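Local coordinates for protein hydroquinone dioxygenase small subunit (Pseudomonas sp., PDB 4ZXA) that probably serves, together with a large subunit, as part of an iron-dependent cupin dioxygenase that opens the ring of hydroquinone, at residues H79-I84 and Q150-G155; N39-A44 and P145-Q150. All coordinates share one frame; numbering follows the deposited sequence.

Contact 1 (H79-I84 and Q150-G155); sequences HDEFAI and QQTIKG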
# COMPACT_ATOMS: atom_id res chain seq x y z
N HIS A 79 -27.59 -34.66 16.25
CA HIS A 79 -26.23 -34.12 16.32
C HIS A 79 -26.22 -32.80 17.08
O HIS A 79 -27.26 -32.21 17.30
CB HIS A 79 -25.70 -33.89 14.91
CG HIS A 79 -26.61 -33.05 14.09
ND1 HIS A 79 -26.74 -31.69 14.29
CD2 HIS A 79 -27.46 -33.37 13.09
CE1 HIS A 79 -27.62 -31.20 13.43
NE2 HIS A 79 -28.08 -32.20 12.69
N ASP A 80 -25.04 -32.34 17.47
CA ASP A 80 -24.92 -31.02 18.08
C ASP A 80 -25.47 -29.88 17.22
O ASP A 80 -25.37 -29.90 15.98
CB ASP A 80 -23.47 -30.72 18.40
CG ASP A 80 -22.93 -31.58 19.52
OD1 ASP A 80 -23.74 -32.04 20.35
OD2 ASP A 80 -21.69 -31.79 19.58
N GLU A 81 -26.04 -28.88 17.89
CA GLU A 81 -26.47 -27.62 17.28
C GLU A 81 -25.99 -26.49 18.17
O GLU A 81 -25.57 -26.71 19.31
CB GLU A 81 -27.99 -27.55 17.15
CG GLU A 81 -28.57 -28.48 16.09
CD GLU A 81 -30.07 -28.67 16.26
OE1 GLU A 81 -30.49 -29.08 17.36
OE2 GLU A 81 -30.82 -28.41 15.29
N PHE A 82 -26.05 -25.26 17.67
CA PHE A 82 -25.61 -24.14 18.48
C PHE A 82 -26.54 -22.96 18.30
O PHE A 82 -27.14 -22.79 17.24
CB PHE A 82 -24.19 -23.75 18.11
CG PHE A 82 -23.20 -24.85 18.29
CD1 PHE A 82 -22.55 -25.02 19.50
CD2 PHE A 82 -22.92 -25.73 17.25
CE1 PHE A 82 -21.62 -26.04 19.68
CE2 PHE A 82 -22.01 -26.76 17.41
CZ PHE A 82 -21.35 -26.92 18.63
N ALA A 83 -26.67 -22.13 19.33
CA ALA A 83 -27.51 -20.94 19.25
C ALA A 83 -26.75 -19.73 19.74
O ALA A 83 -26.10 -19.79 20.80
CB ALA A 83 -28.79 -21.13 20.06
N ILE A 84 -26.81 -18.66 18.95
CA ILE A 84 -26.28 -17.35 19.36
C ILE A 84 -27.42 -16.37 19.49
O ILE A 84 -28.18 -16.15 18.54
CB ILE A 84 -25.34 -16.73 18.30
CG1 ILE A 84 -24.40 -17.78 17.70
CG2 ILE A 84 -24.58 -15.53 18.89
CD1 ILE A 84 -23.15 -17.92 18.46
N GLN A 150 -29.14 -19.84 14.70
CA GLN A 150 -28.91 -21.25 14.94
C GLN A 150 -28.02 -21.87 13.85
O GLN A 150 -28.32 -21.77 12.66
CB GLN A 150 -30.25 -22.00 15.03
CG GLN A 150 -30.09 -23.50 15.23
CD GLN A 150 -31.16 -24.10 16.15
OE1 GLN A 150 -31.80 -23.39 16.93
NE2 GLN A 150 -31.34 -25.42 16.06
N GLN A 151 -26.94 -22.51 14.29
CA GLN A 151 -26.07 -23.29 13.42
C GLN A 151 -26.48 -24.76 13.43
O GLN A 151 -26.43 -25.43 14.47
CB GLN A 151 -24.63 -23.16 13.88
CG GLN A 151 -23.65 -24.05 13.14
CD GLN A 151 -22.31 -24.08 13.84
OE1 GLN A 151 -22.23 -23.74 15.03
NE2 GLN A 151 -21.25 -24.48 13.14
N THR A 152 -26.89 -25.28 12.28
CA THR A 152 -27.41 -26.64 12.24
C THR A 152 -27.39 -27.21 10.82
O THR A 152 -26.61 -26.75 9.98
CB THR A 152 -28.85 -26.71 12.85
OG1 THR A 152 -29.25 -28.08 12.99
CG2 THR A 152 -29.86 -25.94 11.99
N ILE A 153 -28.24 -28.20 10.55
CA ILE A 153 -28.31 -28.83 9.23
C ILE A 153 -29.73 -28.75 8.68
O ILE A 153 -30.68 -28.93 9.41
CB ILE A 153 -27.86 -30.30 9.32
CG1 ILE A 153 -26.42 -30.36 9.86
CG2 ILE A 153 -28.01 -31.01 7.97
CD1 ILE A 153 -25.86 -31.76 10.02
N LYS A 154 -29.86 -28.47 7.38
CA LYS A 154 -31.18 -28.34 6.76
C LYS A 154 -32.05 -29.53 7.16
O LYS A 154 -31.63 -30.69 7.01
CB LYS A 154 -31.07 -28.25 5.24
CG LYS A 154 -32.05 -27.27 4.57
CD LYS A 154 -33.08 -28.00 3.75
CE LYS A 154 -32.76 -28.01 2.27
NZ LYS A 154 -33.06 -26.69 1.67
N GLY A 155 -33.24 -29.24 7.68
CA GLY A 155 -34.18 -30.26 8.11
C GLY A 155 -35.63 -29.93 7.78
O GLY A 155 -35.91 -28.97 7.05
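Glu-81 lies alongside Thr-152, both side chains pointing the same way, and its OE2 accepts a hydrogen bond from Thr-152 OG1, 2.8 Å away, on the lone pair turned away from OE1. The two belong to antiparallel neighbours, strands 81-87 and 145-153, in one sheet of this cupin. In the hydrogen-bonded pair, Phe-82 N reaches Gln-151 O at 3.2 Å and Gln-151 N reaches Phe-82 O at 3.0 Å. A carboxylate suits its place: OE2 serves Thr-152, whose hydroxyl is a short donor, and weakly Gln-150 NE2, its amide nearly perpendicular; Tyr-138 OH binds Glu-81 OE1 and Gln-150 NE2. An alanine at Glu-81 would probably leave the Thr-152 hydroxyl without this acceptor and Tyr-138 without its carboxylate partner. Gln-151, CG anti to the backbone N (chi1 174°) and extended beyond, carries its amide alongside Phe-82, OE1 obliquely 3.1 Å from Phe-82 CD2; OE1 is bonded to Ser-236 and NE2 to Ser-241 of the large subunit. In the loop before strand 81-87, histidine suits because its ring gives a bond (ND1 to Asp-80 O), takes one (NE2 from Gly-106 N) and offers Ile-153 CD1 a face, a CH-pi contact displaced rimward; Thr-152 OG1 lies in plane, 3.5 Å from His-79 CE1.

Contact 2 (N39-A44 and P145-Q150); sequences NIFEVA and PGVILQ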
# COMPACT_ATOMS: atom_id res chain seq x y z
N ASN A 39 -30.29 -9.65 5.94
CA ASN A 39 -29.92 -9.11 7.25
C ASN A 39 -30.78 -9.77 8.32
O ASN A 39 -32.00 -9.75 8.23
CB ASN A 39 -30.10 -7.60 7.27
CG ASN A 39 -29.78 -7.00 8.61
OD1 ASN A 39 -30.52 -7.19 9.58
ND2 ASN A 39 -28.69 -6.24 8.67
N ILE A 40 -30.14 -10.37 9.33
CA ILE A 40 -30.87 -11.24 10.26
C ILE A 40 -31.96 -10.48 11.03
O ILE A 40 -32.94 -11.07 11.50
CB ILE A 40 -29.92 -11.96 11.26
CG1 ILE A 40 -29.13 -10.95 12.10
CG2 ILE A 40 -28.96 -12.89 10.53
CD1 ILE A 40 -28.45 -11.61 13.28
N PHE A 41 -31.79 -9.17 11.15
CA PHE A 41 -32.75 -8.38 11.88
C PHE A 41 -33.98 -8.10 11.03
O PHE A 41 -35.10 -8.30 11.49
CB PHE A 41 -32.08 -7.14 12.47
CG PHE A 41 -31.03 -7.48 13.48
CD1 PHE A 41 -31.38 -8.02 14.70
CD2 PHE A 41 -29.68 -7.34 13.18
CE1 PHE A 41 -30.42 -8.38 15.61
CE2 PHE A 41 -28.71 -7.69 14.10
CZ PHE A 41 -29.08 -8.22 15.32
N GLU A 42 -33.77 -7.67 9.80
CA GLU A 42 -34.87 -7.58 8.86
C GLU A 42 -35.60 -8.93 8.79
O GLU A 42 -36.83 -8.99 8.85
CB GLU A 42 -34.39 -7.15 7.47
CG GLU A 42 -35.52 -6.80 6.51
CD GLU A 42 -35.04 -6.06 5.29
OE1 GLU A 42 -34.06 -6.52 4.64
OE2 GLU A 42 -35.63 -5.00 4.97
N VAL A 43 -34.84 -10.01 8.68
CA VAL A 43 -35.45 -11.33 8.58
C VAL A 43 -36.36 -11.68 9.78
O VAL A 43 -37.52 -12.07 9.59
CB VAL A 43 -34.41 -12.45 8.32
CG1 VAL A 43 -35.04 -13.83 8.57
CG2 VAL A 43 -33.87 -12.36 6.89
N ALA A 44 -35.84 -11.55 10.99
CA ALA A 44 -36.62 -11.84 12.19
C ALA A 44 -37.82 -10.88 12.31
O ALA A 44 -38.88 -11.25 12.83
CB ALA A 44 -35.74 -11.76 13.44
N PRO A 145 -39.35 -9.59 22.27
CA PRO A 145 -38.88 -10.01 20.95
C PRO A 145 -37.35 -9.94 20.84
O PRO A 145 -36.74 -8.92 21.17
CB PRO A 145 -39.53 -8.99 20.00
CG PRO A 145 -40.70 -8.43 20.76
CD PRO A 145 -40.24 -8.42 22.20
N GLY A 146 -36.75 -11.04 20.39
CA GLY A 146 -35.32 -11.09 20.19
C GLY A 146 -34.97 -11.88 18.95
O GLY A 146 -35.86 -12.34 18.23
N VAL A 147 -33.67 -12.06 18.71
CA VAL A 147 -33.19 -12.78 17.54
C VAL A 147 -32.20 -13.89 17.91
O VAL A 147 -31.23 -13.64 18.63
CB VAL A 147 -32.52 -11.81 16.56
CG1 VAL A 147 -32.02 -12.55 15.36
CG2 VAL A 147 -33.49 -10.70 16.15
N ILE A 148 -32.48 -15.11 17.43
CA ILE A 148 -31.59 -16.26 17.65
C ILE A 148 -30.97 -16.74 16.34
O ILE A 148 -31.69 -16.99 15.36
CB ILE A 148 -32.33 -17.47 18.25
CG1 ILE A 148 -33.07 -17.12 19.54
CG2 ILE A 148 -31.36 -18.62 18.47
CD1 ILE A 148 -33.89 -18.28 20.11
N LEU A 149 -29.64 -16.87 16.31
CA LEU A 149 -28.95 -17.49 15.19
C LEU A 149 -28.68 -18.94 15.55
O LEU A 149 -28.05 -19.23 16.58
CB LEU A 149 -27.62 -16.80 14.90
CG LEU A 149 -27.59 -15.65 13.90
CD1 LEU A 149 -26.21 -15.02 13.89
CD2 LEU A 149 -27.93 -16.14 12.53
N GLN A 150 -29.14 -19.84 14.70
CA GLN A 150 -28.91 -21.25 14.94
C GLN A 150 -28.02 -21.87 13.85
O GLN A 150 -28.32 -21.77 12.66
CB GLN A 150 -30.25 -22.00 15.03
CG GLN A 150 -30.09 -23.50 15.23
CD GLN A 150 -31.16 -24.10 16.15
OE1 GLN A 150 -31.80 -23.39 16.93
NE2 GLN A 150 -31.34 -25.42 16.06
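Val-147 reaches from strand 145-153 toward helix 40-45, and its branches meet different residues. Val-147 CB lies 4.1 Å from Phe-41 CE1. CG2, anti to the carbonyl carbon, touches two helix residues at once, 3.7 Å from Ala-44 CB and 3.7 Å from Phe-41 CD1, the ring being met obliquely. CG1, anti to the backbone N (chi1 -180°), faces Ile-40 instead, 4.2 Å from its CD1. A beta-branched valine suits this place because it offers two methyls close to the backbone, and the small Ala-44 lets the helix come near the strand. Here a short helix packs on the sheet of a cupin fold; the axes of 40-44 and 145-150 pass 9.0 Å apart at a crossing angle of 120°. Ile-40 meets Leu-149 at about a right angle, CG2 lying 4.0 Å from Leu-149 CD2, while Ile-40 CD1 approaches Leu-149 CD1 and CG; their branched apolar ends fill the space between helix and sheet, and both side chains also touch Met-86 of the neighbouring strand 81-87. Phe-41 has Ile-40 CG1 over one face of its ring and continues onto Ala-15 and Phe-20. The helix starts with Asn-39 as N-cap, a residue whose short amide can fold back on the first turn: OD1 accepts from Phe-41 N and Glu-42 N, which approach from opposite faces of the amide plane, while ND2 donates to Asp-293 of the large subunit.

How the contacts relate
Contacts 1 and 2 share strand 145-153, whose two halves they use in turn; Gln-150 ends one range and starts the other, but of the two it makes contacts only in contact 1. Their centres lie about 15 Å apart. They join directly where Ile-84 N comes within 2.7 Å of Leu-149 O, a probable hydrogen bond that carries the pairing of contact 1 on to the strand residues of contact 2. Beside it Ala-83 CB packs on Ile-148 CG2 at 3.9 Å. Val-147 points to the helix and Leu-149 reaches it with its methyl ends, whereas Ile-148 points away. Contact 1 thus builds the sheet within its plane and contact 2 packs helix 40-45 against one face. Both reach the large subunit.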